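Local coordinates for muramidase (Sodiomyces alcalophilus, PDB 6ZM8), which cleaves the beta-1,4 bond between N-acetylmuramic acid and N-acetylglucosamine in bacterial peptidoglycan, acting as a fungal lysozyme of glycoside hydrolase family 25, at residues 20-25 with 183-188; 64-67 with 71-74; 115-120 with 132-137; 155-160 with 167-172; 176-181 with 199-204. One frame throughout, in Å; residues are numbered along the deposited sequence.

Contact 1 (20-25 with 183-188)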
# COMPACT_ATOMS: atom_id res chain seq x y z
N TYR A 20 -16.02 -5.81 -10.18
CA TYR A 20 -16.07 -7.24 -9.84
C TYR A 20 -16.37 -8.05 -11.12
O TYR A 20 -15.78 -9.13 -11.35
CB TYR A 20 -17.13 -7.48 -8.75
CG TYR A 20 -17.01 -8.86 -8.15
CD1 TYR A 20 -17.65 -9.95 -8.71
CD2 TYR A 20 -16.27 -9.05 -7.01
CE1 TYR A 20 -17.50 -11.20 -8.20
CE2 TYR A 20 -16.14 -10.30 -6.46
CZ TYR A 20 -16.74 -11.39 -7.06
OH TYR A 20 -16.61 -12.65 -6.54
N ALA A 21 -17.28 -7.55 -11.97
CA ALA A 21 -17.60 -8.23 -13.23
C ALA A 21 -16.37 -8.31 -14.15
O ALA A 21 -16.25 -9.26 -14.92
CB ALA A 21 -18.77 -7.54 -13.89
N ASN A 22 -15.50 -7.32 -14.08
CA ASN A 22 -14.25 -7.33 -14.84
C ASN A 22 -13.30 -8.43 -14.38
O ASN A 22 -12.35 -8.76 -15.08
CB ASN A 22 -13.57 -5.96 -14.67
CG ASN A 22 -12.40 -5.74 -15.61
OD1 ASN A 22 -12.52 -5.96 -16.83
ND2 ASN A 22 -11.29 -5.25 -15.09
N GLY A 23 -13.52 -8.95 -13.18
CA GLY A 23 -12.66 -9.97 -12.61
C GLY A 23 -11.76 -9.48 -11.51
O GLY A 23 -10.99 -10.28 -10.94
N ASP A 24 -11.80 -8.18 -11.20
CA ASP A 24 -11.00 -7.67 -10.10
C ASP A 24 -11.55 -8.20 -8.76
O ASP A 24 -12.75 -8.32 -8.59
CB ASP A 24 -11.01 -6.14 -10.12
CG ASP A 24 -10.35 -5.66 -11.42
OD1 ASP A 24 -9.15 -5.92 -11.57
OD2 ASP A 24 -11.07 -5.03 -12.23
N ARG A 25 -10.62 -8.47 -7.83
CA ARG A 25 -11.01 -9.07 -6.56
C ARG A 25 -10.51 -8.32 -5.33
O ARG A 25 -10.99 -8.58 -4.23
CB ARG A 25 -10.59 -10.54 -6.49
CG ARG A 25 -11.30 -11.41 -7.54
CD ARG A 25 -12.76 -11.65 -7.18
NE ARG A 25 -13.47 -12.45 -8.18
CZ ARG A 25 -14.16 -11.98 -9.20
NH1 ARG A 25 -14.18 -10.68 -9.47
NH2 ARG A 25 -14.83 -12.82 -9.96
N ASP A 183 -0.91 2.40 -14.75
CA ASP A 183 -1.74 3.47 -14.18
C ASP A 183 -2.98 3.72 -15.04
O ASP A 183 -3.45 4.88 -15.15
CB ASP A 183 -0.96 4.73 -13.90
CG ASP A 183 -0.29 5.36 -15.10
OD1 ASP A 183 -0.45 4.87 -16.21
OD2 ASP A 183 0.40 6.38 -14.90
N LYS A 184 -3.52 2.64 -15.59
CA LYS A 184 -4.58 2.70 -16.60
C LYS A 184 -5.71 1.74 -16.25
O LYS A 184 -6.28 1.10 -17.14
CB LYS A 184 -4.02 2.40 -18.00
CG LYS A 184 -2.95 3.32 -18.48
CD LYS A 184 -2.32 2.81 -19.76
CE LYS A 184 -1.39 3.81 -20.39
NZ LYS A 184 -0.72 3.25 -21.57
N TYR A 185 -6.11 1.68 -14.99
CA TYR A 185 -7.32 0.92 -14.66
C TYR A 185 -8.45 1.49 -15.51
O TYR A 185 -8.56 2.72 -15.65
CB TYR A 185 -7.63 1.04 -13.17
CG TYR A 185 -8.76 0.13 -12.76
CD1 TYR A 185 -8.52 -1.24 -12.70
CD2 TYR A 185 -10.04 0.59 -12.54
CE1 TYR A 185 -9.54 -2.15 -12.49
CE2 TYR A 185 -11.09 -0.31 -12.33
CZ TYR A 185 -10.84 -1.69 -12.34
OH TYR A 185 -11.89 -2.54 -12.18
N PRO A 186 -9.37 0.67 -16.05
CA PRO A 186 -10.32 1.21 -17.05
C PRO A 186 -11.24 2.30 -16.52
O PRO A 186 -11.64 3.16 -17.29
CB PRO A 186 -11.11 -0.01 -17.51
CG PRO A 186 -10.81 -1.10 -16.51
CD PRO A 186 -9.42 -0.80 -16.04
N GLN A 187 -11.58 2.24 -15.24
CA GLN A 187 -12.44 3.26 -14.62
C GLN A 187 -11.63 4.39 -13.98
O GLN A 187 -12.25 5.25 -13.34
CB GLN A 187 -13.34 2.64 -13.56
CG GLN A 187 -14.29 1.58 -14.12
CD GLN A 187 -15.30 1.22 -13.07
OE1 GLN A 187 -16.01 2.09 -12.55
NE2 GLN A 187 -15.39 -0.05 -12.70
N GLY A 188 -10.31 4.38 -14.13
CA GLY A 188 -9.43 5.31 -13.46
C GLY A 188 -8.75 4.61 -12.28
O GLY A 188 -9.40 3.89 -11.52

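Contact 2 (64-67 with 71-74)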
# COMPACT_ATOMS: atom_id res chain seq x y z
N PRO A 64 8.19 11.58 5.15
CA PRO A 64 9.17 11.28 6.21
C PRO A 64 9.84 12.48 6.86
O PRO A 64 10.40 12.30 7.95
CB PRO A 64 10.20 10.36 5.55
CG PRO A 64 9.37 9.66 4.48
CD PRO A 64 8.49 10.78 3.93
N ALA A 65 9.82 13.65 6.22
CA ALA A 65 10.40 14.83 6.82
C ALA A 65 9.41 15.58 7.72
O ALA A 65 9.85 16.46 8.45
CB ALA A 65 11.01 15.76 5.79
N ALA A 66 8.14 15.26 7.64
CA ALA A 66 7.09 16.10 8.27
C ALA A 66 6.84 15.72 9.72
O ALA A 66 6.44 16.58 10.52
CB ALA A 66 5.80 15.95 7.51
N SER A 67 7.06 14.47 10.09
CA SER A 67 6.72 13.98 11.42
C SER A 67 7.26 12.57 11.50
O SER A 67 7.70 12.04 10.46
CB SER A 67 5.21 14.03 11.67
OG SER A 67 4.49 13.49 10.56
N ALA A 71 3.99 8.73 14.41
CA ALA A 71 2.86 9.65 14.35
C ALA A 71 2.03 9.36 13.11
O ALA A 71 0.78 9.43 13.14
CB ALA A 71 3.34 11.10 14.34
N GLN A 72 2.69 9.06 11.99
CA GLN A 72 1.94 8.79 10.76
C GLN A 72 1.24 7.42 10.82
O GLN A 72 0.13 7.30 10.29
CB GLN A 72 2.86 8.93 9.55
CG GLN A 72 3.05 10.42 9.26
CD GLN A 72 3.93 10.77 8.09
OE1 GLN A 72 3.81 10.19 7.00
NE2 GLN A 72 4.78 11.75 8.30
N ALA A 73 1.86 6.42 11.47
CA ALA A 73 1.16 5.16 11.63
C ALA A 73 -0.09 5.32 12.49
O ALA A 73 -1.13 4.72 12.19
CB ALA A 73 2.09 4.13 12.26
N ARG A 74 -0.01 6.11 13.56
CA ARG A 74 -1.19 6.36 14.40
C ARG A 74 -2.27 7.07 13.59
O ARG A 74 -3.46 6.74 13.70
CB ARG A 74 -0.84 7.21 15.63
CG ARG A 74 -0.11 6.47 16.71
CD ARG A 74 0.10 7.31 17.98
NE ARG A 74 1.18 8.28 17.85
CZ ARG A 74 2.51 8.06 18.10
NH1 ARG A 74 2.86 6.82 18.42
NH2 ARG A 74 3.40 8.99 17.91

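Contact 3 (115-120 with 132-137)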
# COMPACT_ATOMS: atom_id res chain seq x y z
N ASN A 115 15.21 4.03 9.69
CA ASN A 115 14.65 4.16 11.02
C ASN A 115 13.21 4.69 10.98
O ASN A 115 12.38 4.27 11.80
CB ASN A 115 15.51 5.11 11.88
CG ASN A 115 16.88 4.57 12.22
OD1 ASN A 115 17.17 3.39 12.01
ND2 ASN A 115 17.70 5.45 12.76
N TRP A 116 12.93 5.62 10.09
CA TRP A 116 11.59 6.18 9.98
C TRP A 116 10.59 5.09 9.59
O TRP A 116 9.52 4.96 10.17
CB TRP A 116 11.61 7.33 8.94
CG TRP A 116 10.35 8.11 8.89
CD1 TRP A 116 10.14 9.30 9.52
CD2 TRP A 116 9.11 7.76 8.24
NE1 TRP A 116 8.84 9.72 9.30
CE2 TRP A 116 8.19 8.80 8.53
CE3 TRP A 116 8.68 6.71 7.43
CZ2 TRP A 116 6.88 8.78 8.07
CZ3 TRP A 116 7.37 6.68 6.97
CH2 TRP A 116 6.48 7.71 7.31
N ILE A 117 10.96 4.32 8.57
CA ILE A 117 10.10 3.21 8.11
C ILE A 117 9.92 2.21 9.24
O ILE A 117 8.81 1.73 9.47
CB ILE A 117 10.69 2.58 6.83
CG1 ILE A 117 10.72 3.61 5.69
CG2 ILE A 117 9.88 1.35 6.44
CD1 ILE A 117 11.61 3.20 4.53
N GLU A 118 11.01 1.86 9.95
CA GLU A 118 10.90 0.95 11.09
C GLU A 118 9.90 1.47 12.11
O GLU A 118 9.10 0.71 12.67
CB GLU A 118 12.28 0.74 11.70
CG GLU A 118 12.27 -0.23 12.88
CD GLU A 118 11.92 -1.64 12.49
OE1 GLU A 118 12.65 -2.25 11.70
OE2 GLU A 118 10.84 -2.10 12.87
N ASP A 119 9.97 2.77 12.41
CA ASP A 119 9.05 3.35 13.38
C ASP A 119 7.60 3.23 12.89
O ASP A 119 6.70 2.88 13.66
CB ASP A 119 9.46 4.80 13.64
CG ASP A 119 8.85 5.43 14.87
OD1 ASP A 119 8.51 4.72 15.81
OD2 ASP A 119 8.78 6.70 14.87
N PHE A 120 7.37 3.51 11.61
CA PHE A 120 6.01 3.34 11.07
C PHE A 120 5.55 1.89 11.18
O PHE A 120 4.43 1.61 11.65
CB PHE A 120 5.98 3.82 9.60
CG PHE A 120 4.59 3.78 9.02
CD1 PHE A 120 4.01 2.59 8.57
CD2 PHE A 120 3.83 4.95 8.94
CE1 PHE A 120 2.71 2.57 8.09
CE2 PHE A 120 2.53 4.93 8.42
CZ PHE A 120 1.98 3.74 8.01
N PRO A 132 2.47 -3.86 8.02
CA PRO A 132 1.93 -3.25 6.81
C PRO A 132 2.63 -3.80 5.57
O PRO A 132 3.77 -4.25 5.59
CB PRO A 132 2.21 -1.77 7.01
CG PRO A 132 3.51 -1.78 7.81
CD PRO A 132 3.38 -2.96 8.74
N VAL A 133 1.91 -3.68 4.44
CA VAL A 133 2.52 -3.81 3.13
C VAL A 133 3.38 -2.57 2.87
O VAL A 133 3.04 -1.47 3.32
CB VAL A 133 1.37 -3.94 2.10
CG1 VAL A 133 1.83 -3.77 0.66
CG2 VAL A 133 0.67 -5.28 2.28
N ILE A 134 4.50 -2.75 2.16
CA ILE A 134 5.30 -1.62 1.70
C ILE A 134 5.14 -1.50 0.19
O ILE A 134 5.47 -2.44 -0.55
CB ILE A 134 6.77 -1.78 2.10
CG1 ILE A 134 6.91 -1.61 3.60
CG2 ILE A 134 7.67 -0.80 1.32
CD1 ILE A 134 8.30 -1.92 4.15
N TYR A 135 4.66 -0.32 -0.25
CA TYR A 135 4.60 0.05 -1.67
C TYR A 135 5.79 0.96 -1.95
O TYR A 135 5.97 1.99 -1.29
CB TYR A 135 3.30 0.77 -1.99
CG TYR A 135 3.28 1.38 -3.39
CD1 TYR A 135 3.81 2.65 -3.63
CD2 TYR A 135 2.71 0.71 -4.45
CE1 TYR A 135 3.78 3.21 -4.88
CE2 TYR A 135 2.63 1.28 -5.72
CZ TYR A 135 3.18 2.55 -5.94
OH TYR A 135 3.11 3.17 -7.15
N THR A 136 6.58 0.58 -2.95
CA THR A 136 7.72 1.39 -3.34
C THR A 136 8.14 1.00 -4.76
O THR A 136 7.49 0.19 -5.43
CB THR A 136 8.87 1.23 -2.30
OG1 THR A 136 9.81 2.30 -2.47
CG2 THR A 136 9.57 -0.10 -2.38
N THR A 137 9.26 1.59 -5.20
CA THR A 137 9.93 1.19 -6.42
C THR A 137 11.34 0.78 -6.07
O THR A 137 11.94 1.25 -5.10
CB THR A 137 9.95 2.30 -7.47
OG1 THR A 137 10.82 3.33 -6.99
CG2 THR A 137 8.56 2.84 -7.76

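Contact 4 (155-160 with 167-172)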
# COMPACT_ATOMS: atom_id res chain seq x y z
N CYS A 155 7.14 -7.42 6.06
CA CYS A 155 6.23 -6.56 5.28
C CYS A 155 6.13 -7.07 3.86
O CYS A 155 7.11 -7.03 3.13
CB CYS A 155 6.77 -5.14 5.24
SG CYS A 155 6.87 -4.37 6.87
N PRO A 156 4.94 -7.51 3.43
CA PRO A 156 4.79 -7.91 2.03
C PRO A 156 5.12 -6.73 1.09
O PRO A 156 4.77 -5.57 1.41
CB PRO A 156 3.31 -8.30 1.91
CG PRO A 156 2.92 -8.68 3.35
CD PRO A 156 3.69 -7.68 4.20
N LEU A 157 5.68 -7.05 -0.05
CA LEU A 157 6.08 -6.02 -1.02
C LEU A 157 4.99 -5.78 -2.06
O LEU A 157 4.50 -6.71 -2.70
CB LEU A 157 7.34 -6.52 -1.75
CG LEU A 157 7.87 -5.57 -2.85
CD1 LEU A 157 8.34 -4.24 -2.27
CD2 LEU A 157 8.99 -6.29 -3.60
N TRP A 158 4.70 -4.49 -2.25
CA TRP A 158 3.84 -4.00 -3.33
C TRP A 158 4.77 -3.14 -4.22
O TRP A 158 5.10 -2.02 -3.87
CB TRP A 158 2.67 -3.23 -2.75
CG TRP A 158 1.69 -2.69 -3.73
CD1 TRP A 158 1.62 -2.86 -5.08
CD2 TRP A 158 0.58 -1.84 -3.38
NE1 TRP A 158 0.55 -2.16 -5.60
CE2 TRP A 158 -0.10 -1.52 -4.57
CE3 TRP A 158 0.15 -1.27 -2.17
CZ2 TRP A 158 -1.18 -0.64 -4.60
CZ3 TRP A 158 -0.90 -0.37 -2.20
CH2 TRP A 158 -1.55 -0.06 -3.41
N ILE A 159 5.23 -3.75 -5.31
CA ILE A 159 6.24 -3.11 -6.15
C ILE A 159 5.57 -2.45 -7.34
O ILE A 159 4.65 -3.04 -7.93
CB ILE A 159 7.30 -4.15 -6.58
CG1 ILE A 159 8.55 -3.51 -7.15
CG2 ILE A 159 6.74 -5.23 -7.51
CD1 ILE A 159 9.34 -2.70 -6.15
N ALA A 160 6.06 -1.28 -7.73
CA ALA A 160 5.52 -0.59 -8.90
C ALA A 160 6.56 -0.59 -10.03
O ALA A 160 7.70 -0.16 -9.84
CB ALA A 160 5.12 0.82 -8.57
N GLY A 167 10.50 -6.89 -13.11
CA GLY A 167 11.84 -6.38 -12.94
C GLY A 167 12.45 -6.78 -11.61
O GLY A 167 11.91 -7.55 -10.78
N THR A 168 13.58 -6.19 -11.35
CA THR A 168 14.37 -6.52 -10.16
C THR A 168 13.64 -6.00 -8.92
O THR A 168 13.14 -4.86 -8.93
CB THR A 168 15.77 -5.97 -10.27
OG1 THR A 168 16.35 -6.63 -11.40
CG2 THR A 168 16.60 -6.22 -9.03
N LEU A 169 13.60 -6.80 -7.86
CA LEU A 169 12.95 -6.41 -6.61
C LEU A 169 13.98 -5.77 -5.69
O LEU A 169 15.19 -5.99 -5.82
CB LEU A 169 12.34 -7.63 -5.93
CG LEU A 169 11.35 -8.43 -6.81
CD1 LEU A 169 10.76 -9.55 -5.99
CD2 LEU A 169 10.24 -7.55 -7.36
N PRO A 170 13.52 -4.98 -4.70
CA PRO A 170 14.43 -4.47 -3.70
C PRO A 170 15.04 -5.61 -2.89
O PRO A 170 14.48 -6.69 -2.74
CB PRO A 170 13.53 -3.59 -2.82
CG PRO A 170 12.28 -3.33 -3.64
CD PRO A 170 12.14 -4.58 -4.47
N ASN A 171 16.21 -5.32 -2.35
CA ASN A 171 16.97 -6.29 -1.56
C ASN A 171 16.14 -6.87 -0.42
O ASN A 171 15.46 -6.14 0.32
CB ASN A 171 18.19 -5.56 -1.00
CG ASN A 171 19.17 -6.40 -0.24
OD1 ASN A 171 19.34 -7.56 -0.55
ND2 ASN A 171 19.81 -5.80 0.73
N GLY A 172 16.22 -8.19 -0.29
CA GLY A 172 15.57 -8.90 0.81
C GLY A 172 14.33 -9.65 0.40
O GLY A 172 14.00 -10.67 0.99

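Contact 5 (176-181 with 199-204)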
# COMPACT_ATOMS: atom_id res chain seq x y z
N TYR A 176 7.39 -10.55 -5.11
CA TYR A 176 6.39 -9.52 -4.86
C TYR A 176 5.12 -10.19 -4.30
O TYR A 176 4.79 -11.32 -4.68
CB TYR A 176 6.06 -8.67 -6.09
CG TYR A 176 5.21 -9.30 -7.20
CD1 TYR A 176 3.83 -9.29 -7.11
CD2 TYR A 176 5.76 -9.84 -8.36
CE1 TYR A 176 3.02 -9.79 -8.11
CE2 TYR A 176 4.97 -10.36 -9.37
CZ TYR A 176 3.59 -10.32 -9.25
OH TYR A 176 2.74 -10.78 -10.22
N THR A 177 4.39 -9.44 -3.47
CA THR A 177 3.03 -9.82 -3.10
C THR A 177 2.03 -9.15 -4.03
O THR A 177 1.10 -9.81 -4.53
CB THR A 177 2.80 -9.52 -1.61
OG1 THR A 177 3.66 -10.37 -0.84
CG2 THR A 177 1.36 -9.81 -1.20
N PHE A 178 2.20 -7.84 -4.25
CA PHE A 178 1.42 -7.13 -5.27
C PHE A 178 2.42 -6.47 -6.24
O PHE A 178 3.49 -6.03 -5.83
CB PHE A 178 0.54 -6.04 -4.64
CG PHE A 178 -0.48 -6.56 -3.66
CD1 PHE A 178 -1.66 -7.14 -4.11
CD2 PHE A 178 -0.25 -6.45 -2.29
CE1 PHE A 178 -2.62 -7.57 -3.20
CE2 PHE A 178 -1.20 -6.90 -1.39
CZ PHE A 178 -2.39 -7.45 -1.84
N TRP A 179 1.99 -6.34 -7.49
CA TRP A 179 2.75 -5.64 -8.53
C TRP A 179 1.80 -4.67 -9.22
O TRP A 179 0.80 -5.08 -9.82
CB TRP A 179 3.32 -6.64 -9.55
CG TRP A 179 3.93 -6.02 -10.77
CD1 TRP A 179 4.44 -4.77 -10.96
CD2 TRP A 179 4.05 -6.70 -12.04
NE1 TRP A 179 4.89 -4.62 -12.24
CE2 TRP A 179 4.64 -5.77 -12.94
CE3 TRP A 179 3.72 -7.97 -12.51
CZ2 TRP A 179 4.84 -6.06 -14.29
CZ3 TRP A 179 3.92 -8.27 -13.83
CH2 TRP A 179 4.47 -7.31 -14.71
N GLN A 180 2.10 -3.37 -9.08
CA GLN A 180 1.37 -2.31 -9.78
C GLN A 180 2.03 -2.16 -11.16
O GLN A 180 3.16 -1.71 -11.27
CB GLN A 180 1.45 -1.00 -9.01
CG GLN A 180 0.39 -0.00 -9.49
CD GLN A 180 0.62 1.32 -8.78
OE1 GLN A 180 1.63 1.99 -9.04
NE2 GLN A 180 -0.24 1.66 -7.85
N TYR A 181 1.29 -2.58 -12.19
CA TYR A 181 1.86 -2.77 -13.52
C TYR A 181 1.35 -1.75 -14.55
O TYR A 181 1.91 -1.70 -15.64
CB TYR A 181 1.71 -4.22 -14.01
CG TYR A 181 0.28 -4.64 -14.26
CD1 TYR A 181 -0.54 -5.08 -13.21
CD2 TYR A 181 -0.25 -4.62 -15.53
CE1 TYR A 181 -1.86 -5.46 -13.45
CE2 TYR A 181 -1.56 -5.00 -15.78
CZ TYR A 181 -2.37 -5.40 -14.73
OH TYR A 181 -3.67 -5.72 -15.02
N SER A 199 -6.90 -18.64 -1.98
CA SER A 199 -6.60 -19.04 -0.61
C SER A 199 -5.52 -18.16 0.01
O SER A 199 -5.55 -17.83 1.20
CB SER A 199 -6.15 -20.50 -0.59
OG SER A 199 -5.83 -20.91 0.74
N ARG A 200 -4.52 -17.85 -0.78
CA ARG A 200 -3.41 -17.04 -0.28
C ARG A 200 -3.81 -15.59 -0.09
O ARG A 200 -3.33 -14.93 0.83
CB ARG A 200 -2.22 -17.17 -1.21
CG ARG A 200 -1.50 -18.49 -1.08
CD ARG A 200 -0.87 -18.75 0.30
NE ARG A 200 0.22 -17.81 0.62
CZ ARG A 200 1.52 -18.13 0.53
NH1 ARG A 200 1.84 -19.35 0.15
NH2 ARG A 200 2.49 -17.25 0.82
N LEU A 201 -4.69 -15.07 -0.96
CA LEU A 201 -5.18 -13.70 -0.77
C LEU A 201 -6.00 -13.62 0.53
O LEU A 201 -5.87 -12.66 1.30
CB LEU A 201 -5.98 -13.25 -2.00
CG LEU A 201 -6.52 -11.83 -1.96
CD1 LEU A 201 -5.40 -10.80 -1.77
CD2 LEU A 201 -7.29 -11.55 -3.25
N ARG A 202 -6.85 -14.62 0.74
CA ARG A 202 -7.62 -14.67 1.98
C ARG A 202 -6.67 -14.77 3.18
O ARG A 202 -6.92 -14.12 4.22
CB ARG A 202 -8.57 -15.84 1.94
CG ARG A 202 -9.37 -16.07 3.18
CD ARG A 202 -10.54 -15.11 3.17
NE ARG A 202 -11.52 -15.52 2.16
CZ ARG A 202 -12.32 -14.70 1.45
NH1 ARG A 202 -12.45 -13.42 1.76
NH2 ARG A 202 -13.12 -15.22 0.53
N ALA A 203 -5.60 -15.57 3.07
CA ALA A 203 -4.65 -15.70 4.19
C ALA A 203 -3.97 -14.37 4.49
O ALA A 203 -3.73 -14.04 5.65
CB ALA A 203 -3.63 -16.77 3.89
N LEU A 204 -3.66 -13.59 3.45
CA LEU A 204 -3.07 -12.26 3.67
C LEU A 204 -4.06 -11.37 4.38
O LEU A 204 -3.72 -10.66 5.33
CB LEU A 204 -2.64 -11.66 2.32
CG LEU A 204 -2.11 -10.23 2.41
CD1 LEU A 204 -0.82 -10.17 3.24
CD2 LEU A 204 -1.86 -9.69 1.02

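Contact 1 (20-25 with 183-188)
Asn-22 and Pro-186 bring the two backbones to 9.7 Å, CA to CA, so side chains must bridge the gap. Helix 16-22 ends in a Schellman motif whose positive phi falls on Gly-23, where any side chain would jam against the preceding carbonyl; in the other segment, 185-188 forms a type I beta turn. Across the gap runs one hydrogen bond, from Tyr-185 OH to Asp-24 OD2 (2.6 Å). Asp-24 OD2 lies at the edge of the Tyr-185 ring, near its plane, with the carboxylate turned 59° from it, and the hydroxyl meets OD2 from above the carboxylate plane. From the other face of that plane Asn-22 ND2 gives Asp-24 OD2 a nearly straight second bond (2.9 Å, 172°), so one oxygen is gripped by two donors. An asparagine in place of Asp-24 would probably weaken this grip, leaving Asn-22 ND2 and Tyr-185 OH with an uncharged partner at best. The Tyr-185 ring, carried toward the helix with CG trans to its own N (chi1 -172°), also stacks on Phe-5 of strand 2-7. Beyond the junction, the Arg-25 guanidinium lies flat on the Tyr-20 ring, and its NH1, 3.3 Å above the ring centre, donates to both Tyr-20 O and Asp-24 O.

Contact 2 (64-67 with 71-74)
A polar side-chain contact between Ser-67 and Gln-72 joins the loop that follows strand 55-61 to the first turns of helix 69-78. Gln-72 NE2 donates to Ser-67 OG at 2.9 Å with an N-H...O angle of 157°, and the hydroxyl lies close to the amide plane, where an N-H naturally points. Ser-67 is modelled in two conformers, so this bond belongs to the one described. Its chi1 of 47° tucks OG between the backbone N and the carbonyl carbon, on the side facing the helix. Gln-72 suits its place through length: beyond CG the chain is fully extended, which carries the amide from the helix to the loop. Beside this bond the contact is apolar and looser, with Ser-67 CB 4.4 Å from Ala-71 CB, where a small methyl lets the loop pass close to the helix. The Gln-72 amide has further mates: NE2 also donates to Gln-63 O, and OE1 is bonded to His-60 NE2. A leucine here would probably leave Ser-67 OG, Gln-63 O and His-60 NE2 each short of a partner and the loop less firmly tied to the helix. Against helix 110-128 the loop is fixed by Trp-116 NE1 bonding to Ser-67 O, while Gln-72 packs on Trp-116, so loop, helix 69-78 and helix 110-128 meet at the end of strand 55-61.

Contact 3 (115-120 with 132-137)
Ile-117 and Ile-134 meet through their methyls, CG2 of Ile-117 lying 4.3 Å from CD1 of Ile-134, the first of two similar apolar touches that make up the packed, buried side of the contact between helix 110-128 and strand 133-136. One turn on, the Phe-120 ring presents its edge to Pro-132, with Phe-120 CE1 4.4 Å from Pro-132 CG. With CG trans to its N (chi1 -175°), Phe-120 swings its ring off the helix toward the strand, although its CB starts out to one side. The backbones stay well apart, 9.4 Å from Ile-117 CA to Ile-134 CA, a spacing that branched and aromatic side chains suit. Both isoleucines also pack on Trp-141 and Phe-151, and both Ile-117 and Phe-120 on Leu-94. The other flank of the helix is quite different: Asn-115 is exposed, and the partly exposed Glu-118 forms salt bridges with Arg-150 and Arg-154. Polar residues thus face the solvent side, while every residue that touches the strand is buried. This amphipathic split belongs to a beta-alpha-beta unit in which strand 93-95, helix 110-128 and the parallel strand 133-136 follow in order, the repeating building block of the TIM-barrel clan to which GH25 enzymes belong.

Contact 4 (155-160 with 167-172)
Ile-159 and Leu-169 are the facing positions, their CA atoms 7.5 Å apart, where an irregular loop runs beside strand 157-160 without a hydrogen bond between the two segments. The contact is made by four apolar side chains. Pro-170 supplies its ring: Pro-170 CD lies 3.7 Å from Leu-157 CD2 and 3.8 Å from Ile-159 CD1, the two strand side chains coming end-on toward it. In Ile-159, CG1 stands trans to the backbone N (chi1 -166°), which sends the CG1 branch, with CD1 at its end, toward the loop. Ile-159 CG2, its other branch, meets Leu-169 CD2 at 4.2 Å, and the same leucine methyl lies equally far from Leu-157 CD2, the two leucines crossing obliquely. Strand alternation explains the residue types: Leu-157 and Ile-159 face this outer layer, whereas Trp-158, between them, points into the barrel-like interior and stacks on Tyr-28. In a regular TIM barrel a helix would link strand 157-160 to its parallel neighbour 178-182; here an extended loop makes that connection, and Leu-169 with Pro-170 gives the strand apolar cover. Proline fits well, having no N-H to satisfy in a buried setting. Helix 138-145 flanks the same layer, with Pro-170 resting on Thr-138 and Trp-141. Asn-147 OD1 holds the backbone N of Asn-171, and Thr-138 OG1 is bonded to Thr-168 O.

Contact 5 (176-181 with 199-204)
Leu-204 CD2 sits where the side chains of Thr-177 and Phe-178 converge, and the contact is arranged around that one methyl. Leu-204 and Thr-177 reach toward each other tip to tip, Leu-204 CD2 to Thr-177 CG2 at 3.9 Å. Threonine suits this place because its chi1 of -65° sets the two branches to different tasks: the methyl is turned to the leucine, while OG1, on the side of the backbone N, is kept off this apolar junction. Phe-178 comes from the direction opposite to Leu-204, and Leu-204 CD2 meets the far end of the ring obliquely, 3.7 Å from Phe-178 CZ and equally from its CE2. A turn earlier on the helix, Leu-201 CD1 approaches Phe-178 CE1 more loosely, at 4.5 Å. The i, i+3 spacing of the two leucines puts both on one side of helix 198-206, whereas Arg-200 and Arg-202 are exposed. A flat aromatic is well placed here, since the end of its ring can touch both leucines while its backbone stays within the strand. No polar bond crosses the contact; the phenyl ring and methyls hold it by apolar packing alone. Around it, Phe-178 also meets Phe-26 of strand 26-33, and Leu-201 packs on Ile-55 of strand 55-61 and Phe-194 of strand 190-194, so the C-terminal helix lies against several strands of the sheet at once.

Contacts 3 and 4 are the buried ones, both apolar, and their strands 133-136 and 157-160 are parallel neighbours joined by backbone bonds such as Ile-134 O to Trp-158 N. Contact 5 extends the series to strand 178-182, where the packing is also apolar but only partly buried; Tyr-135 OH bonding to Gln-180 OE1 links it to contact 3. Contacts 1 and 2 lie farther out, on opposite sides of the chain's centre, about 31 Å between their centres, and both rely on polar side chains tying a loop to a helix or its end. Contact 1 uses a carboxylate, probably charged, contact 2 a neutral amide. Contact 2 touches contact 3 through Trp-116.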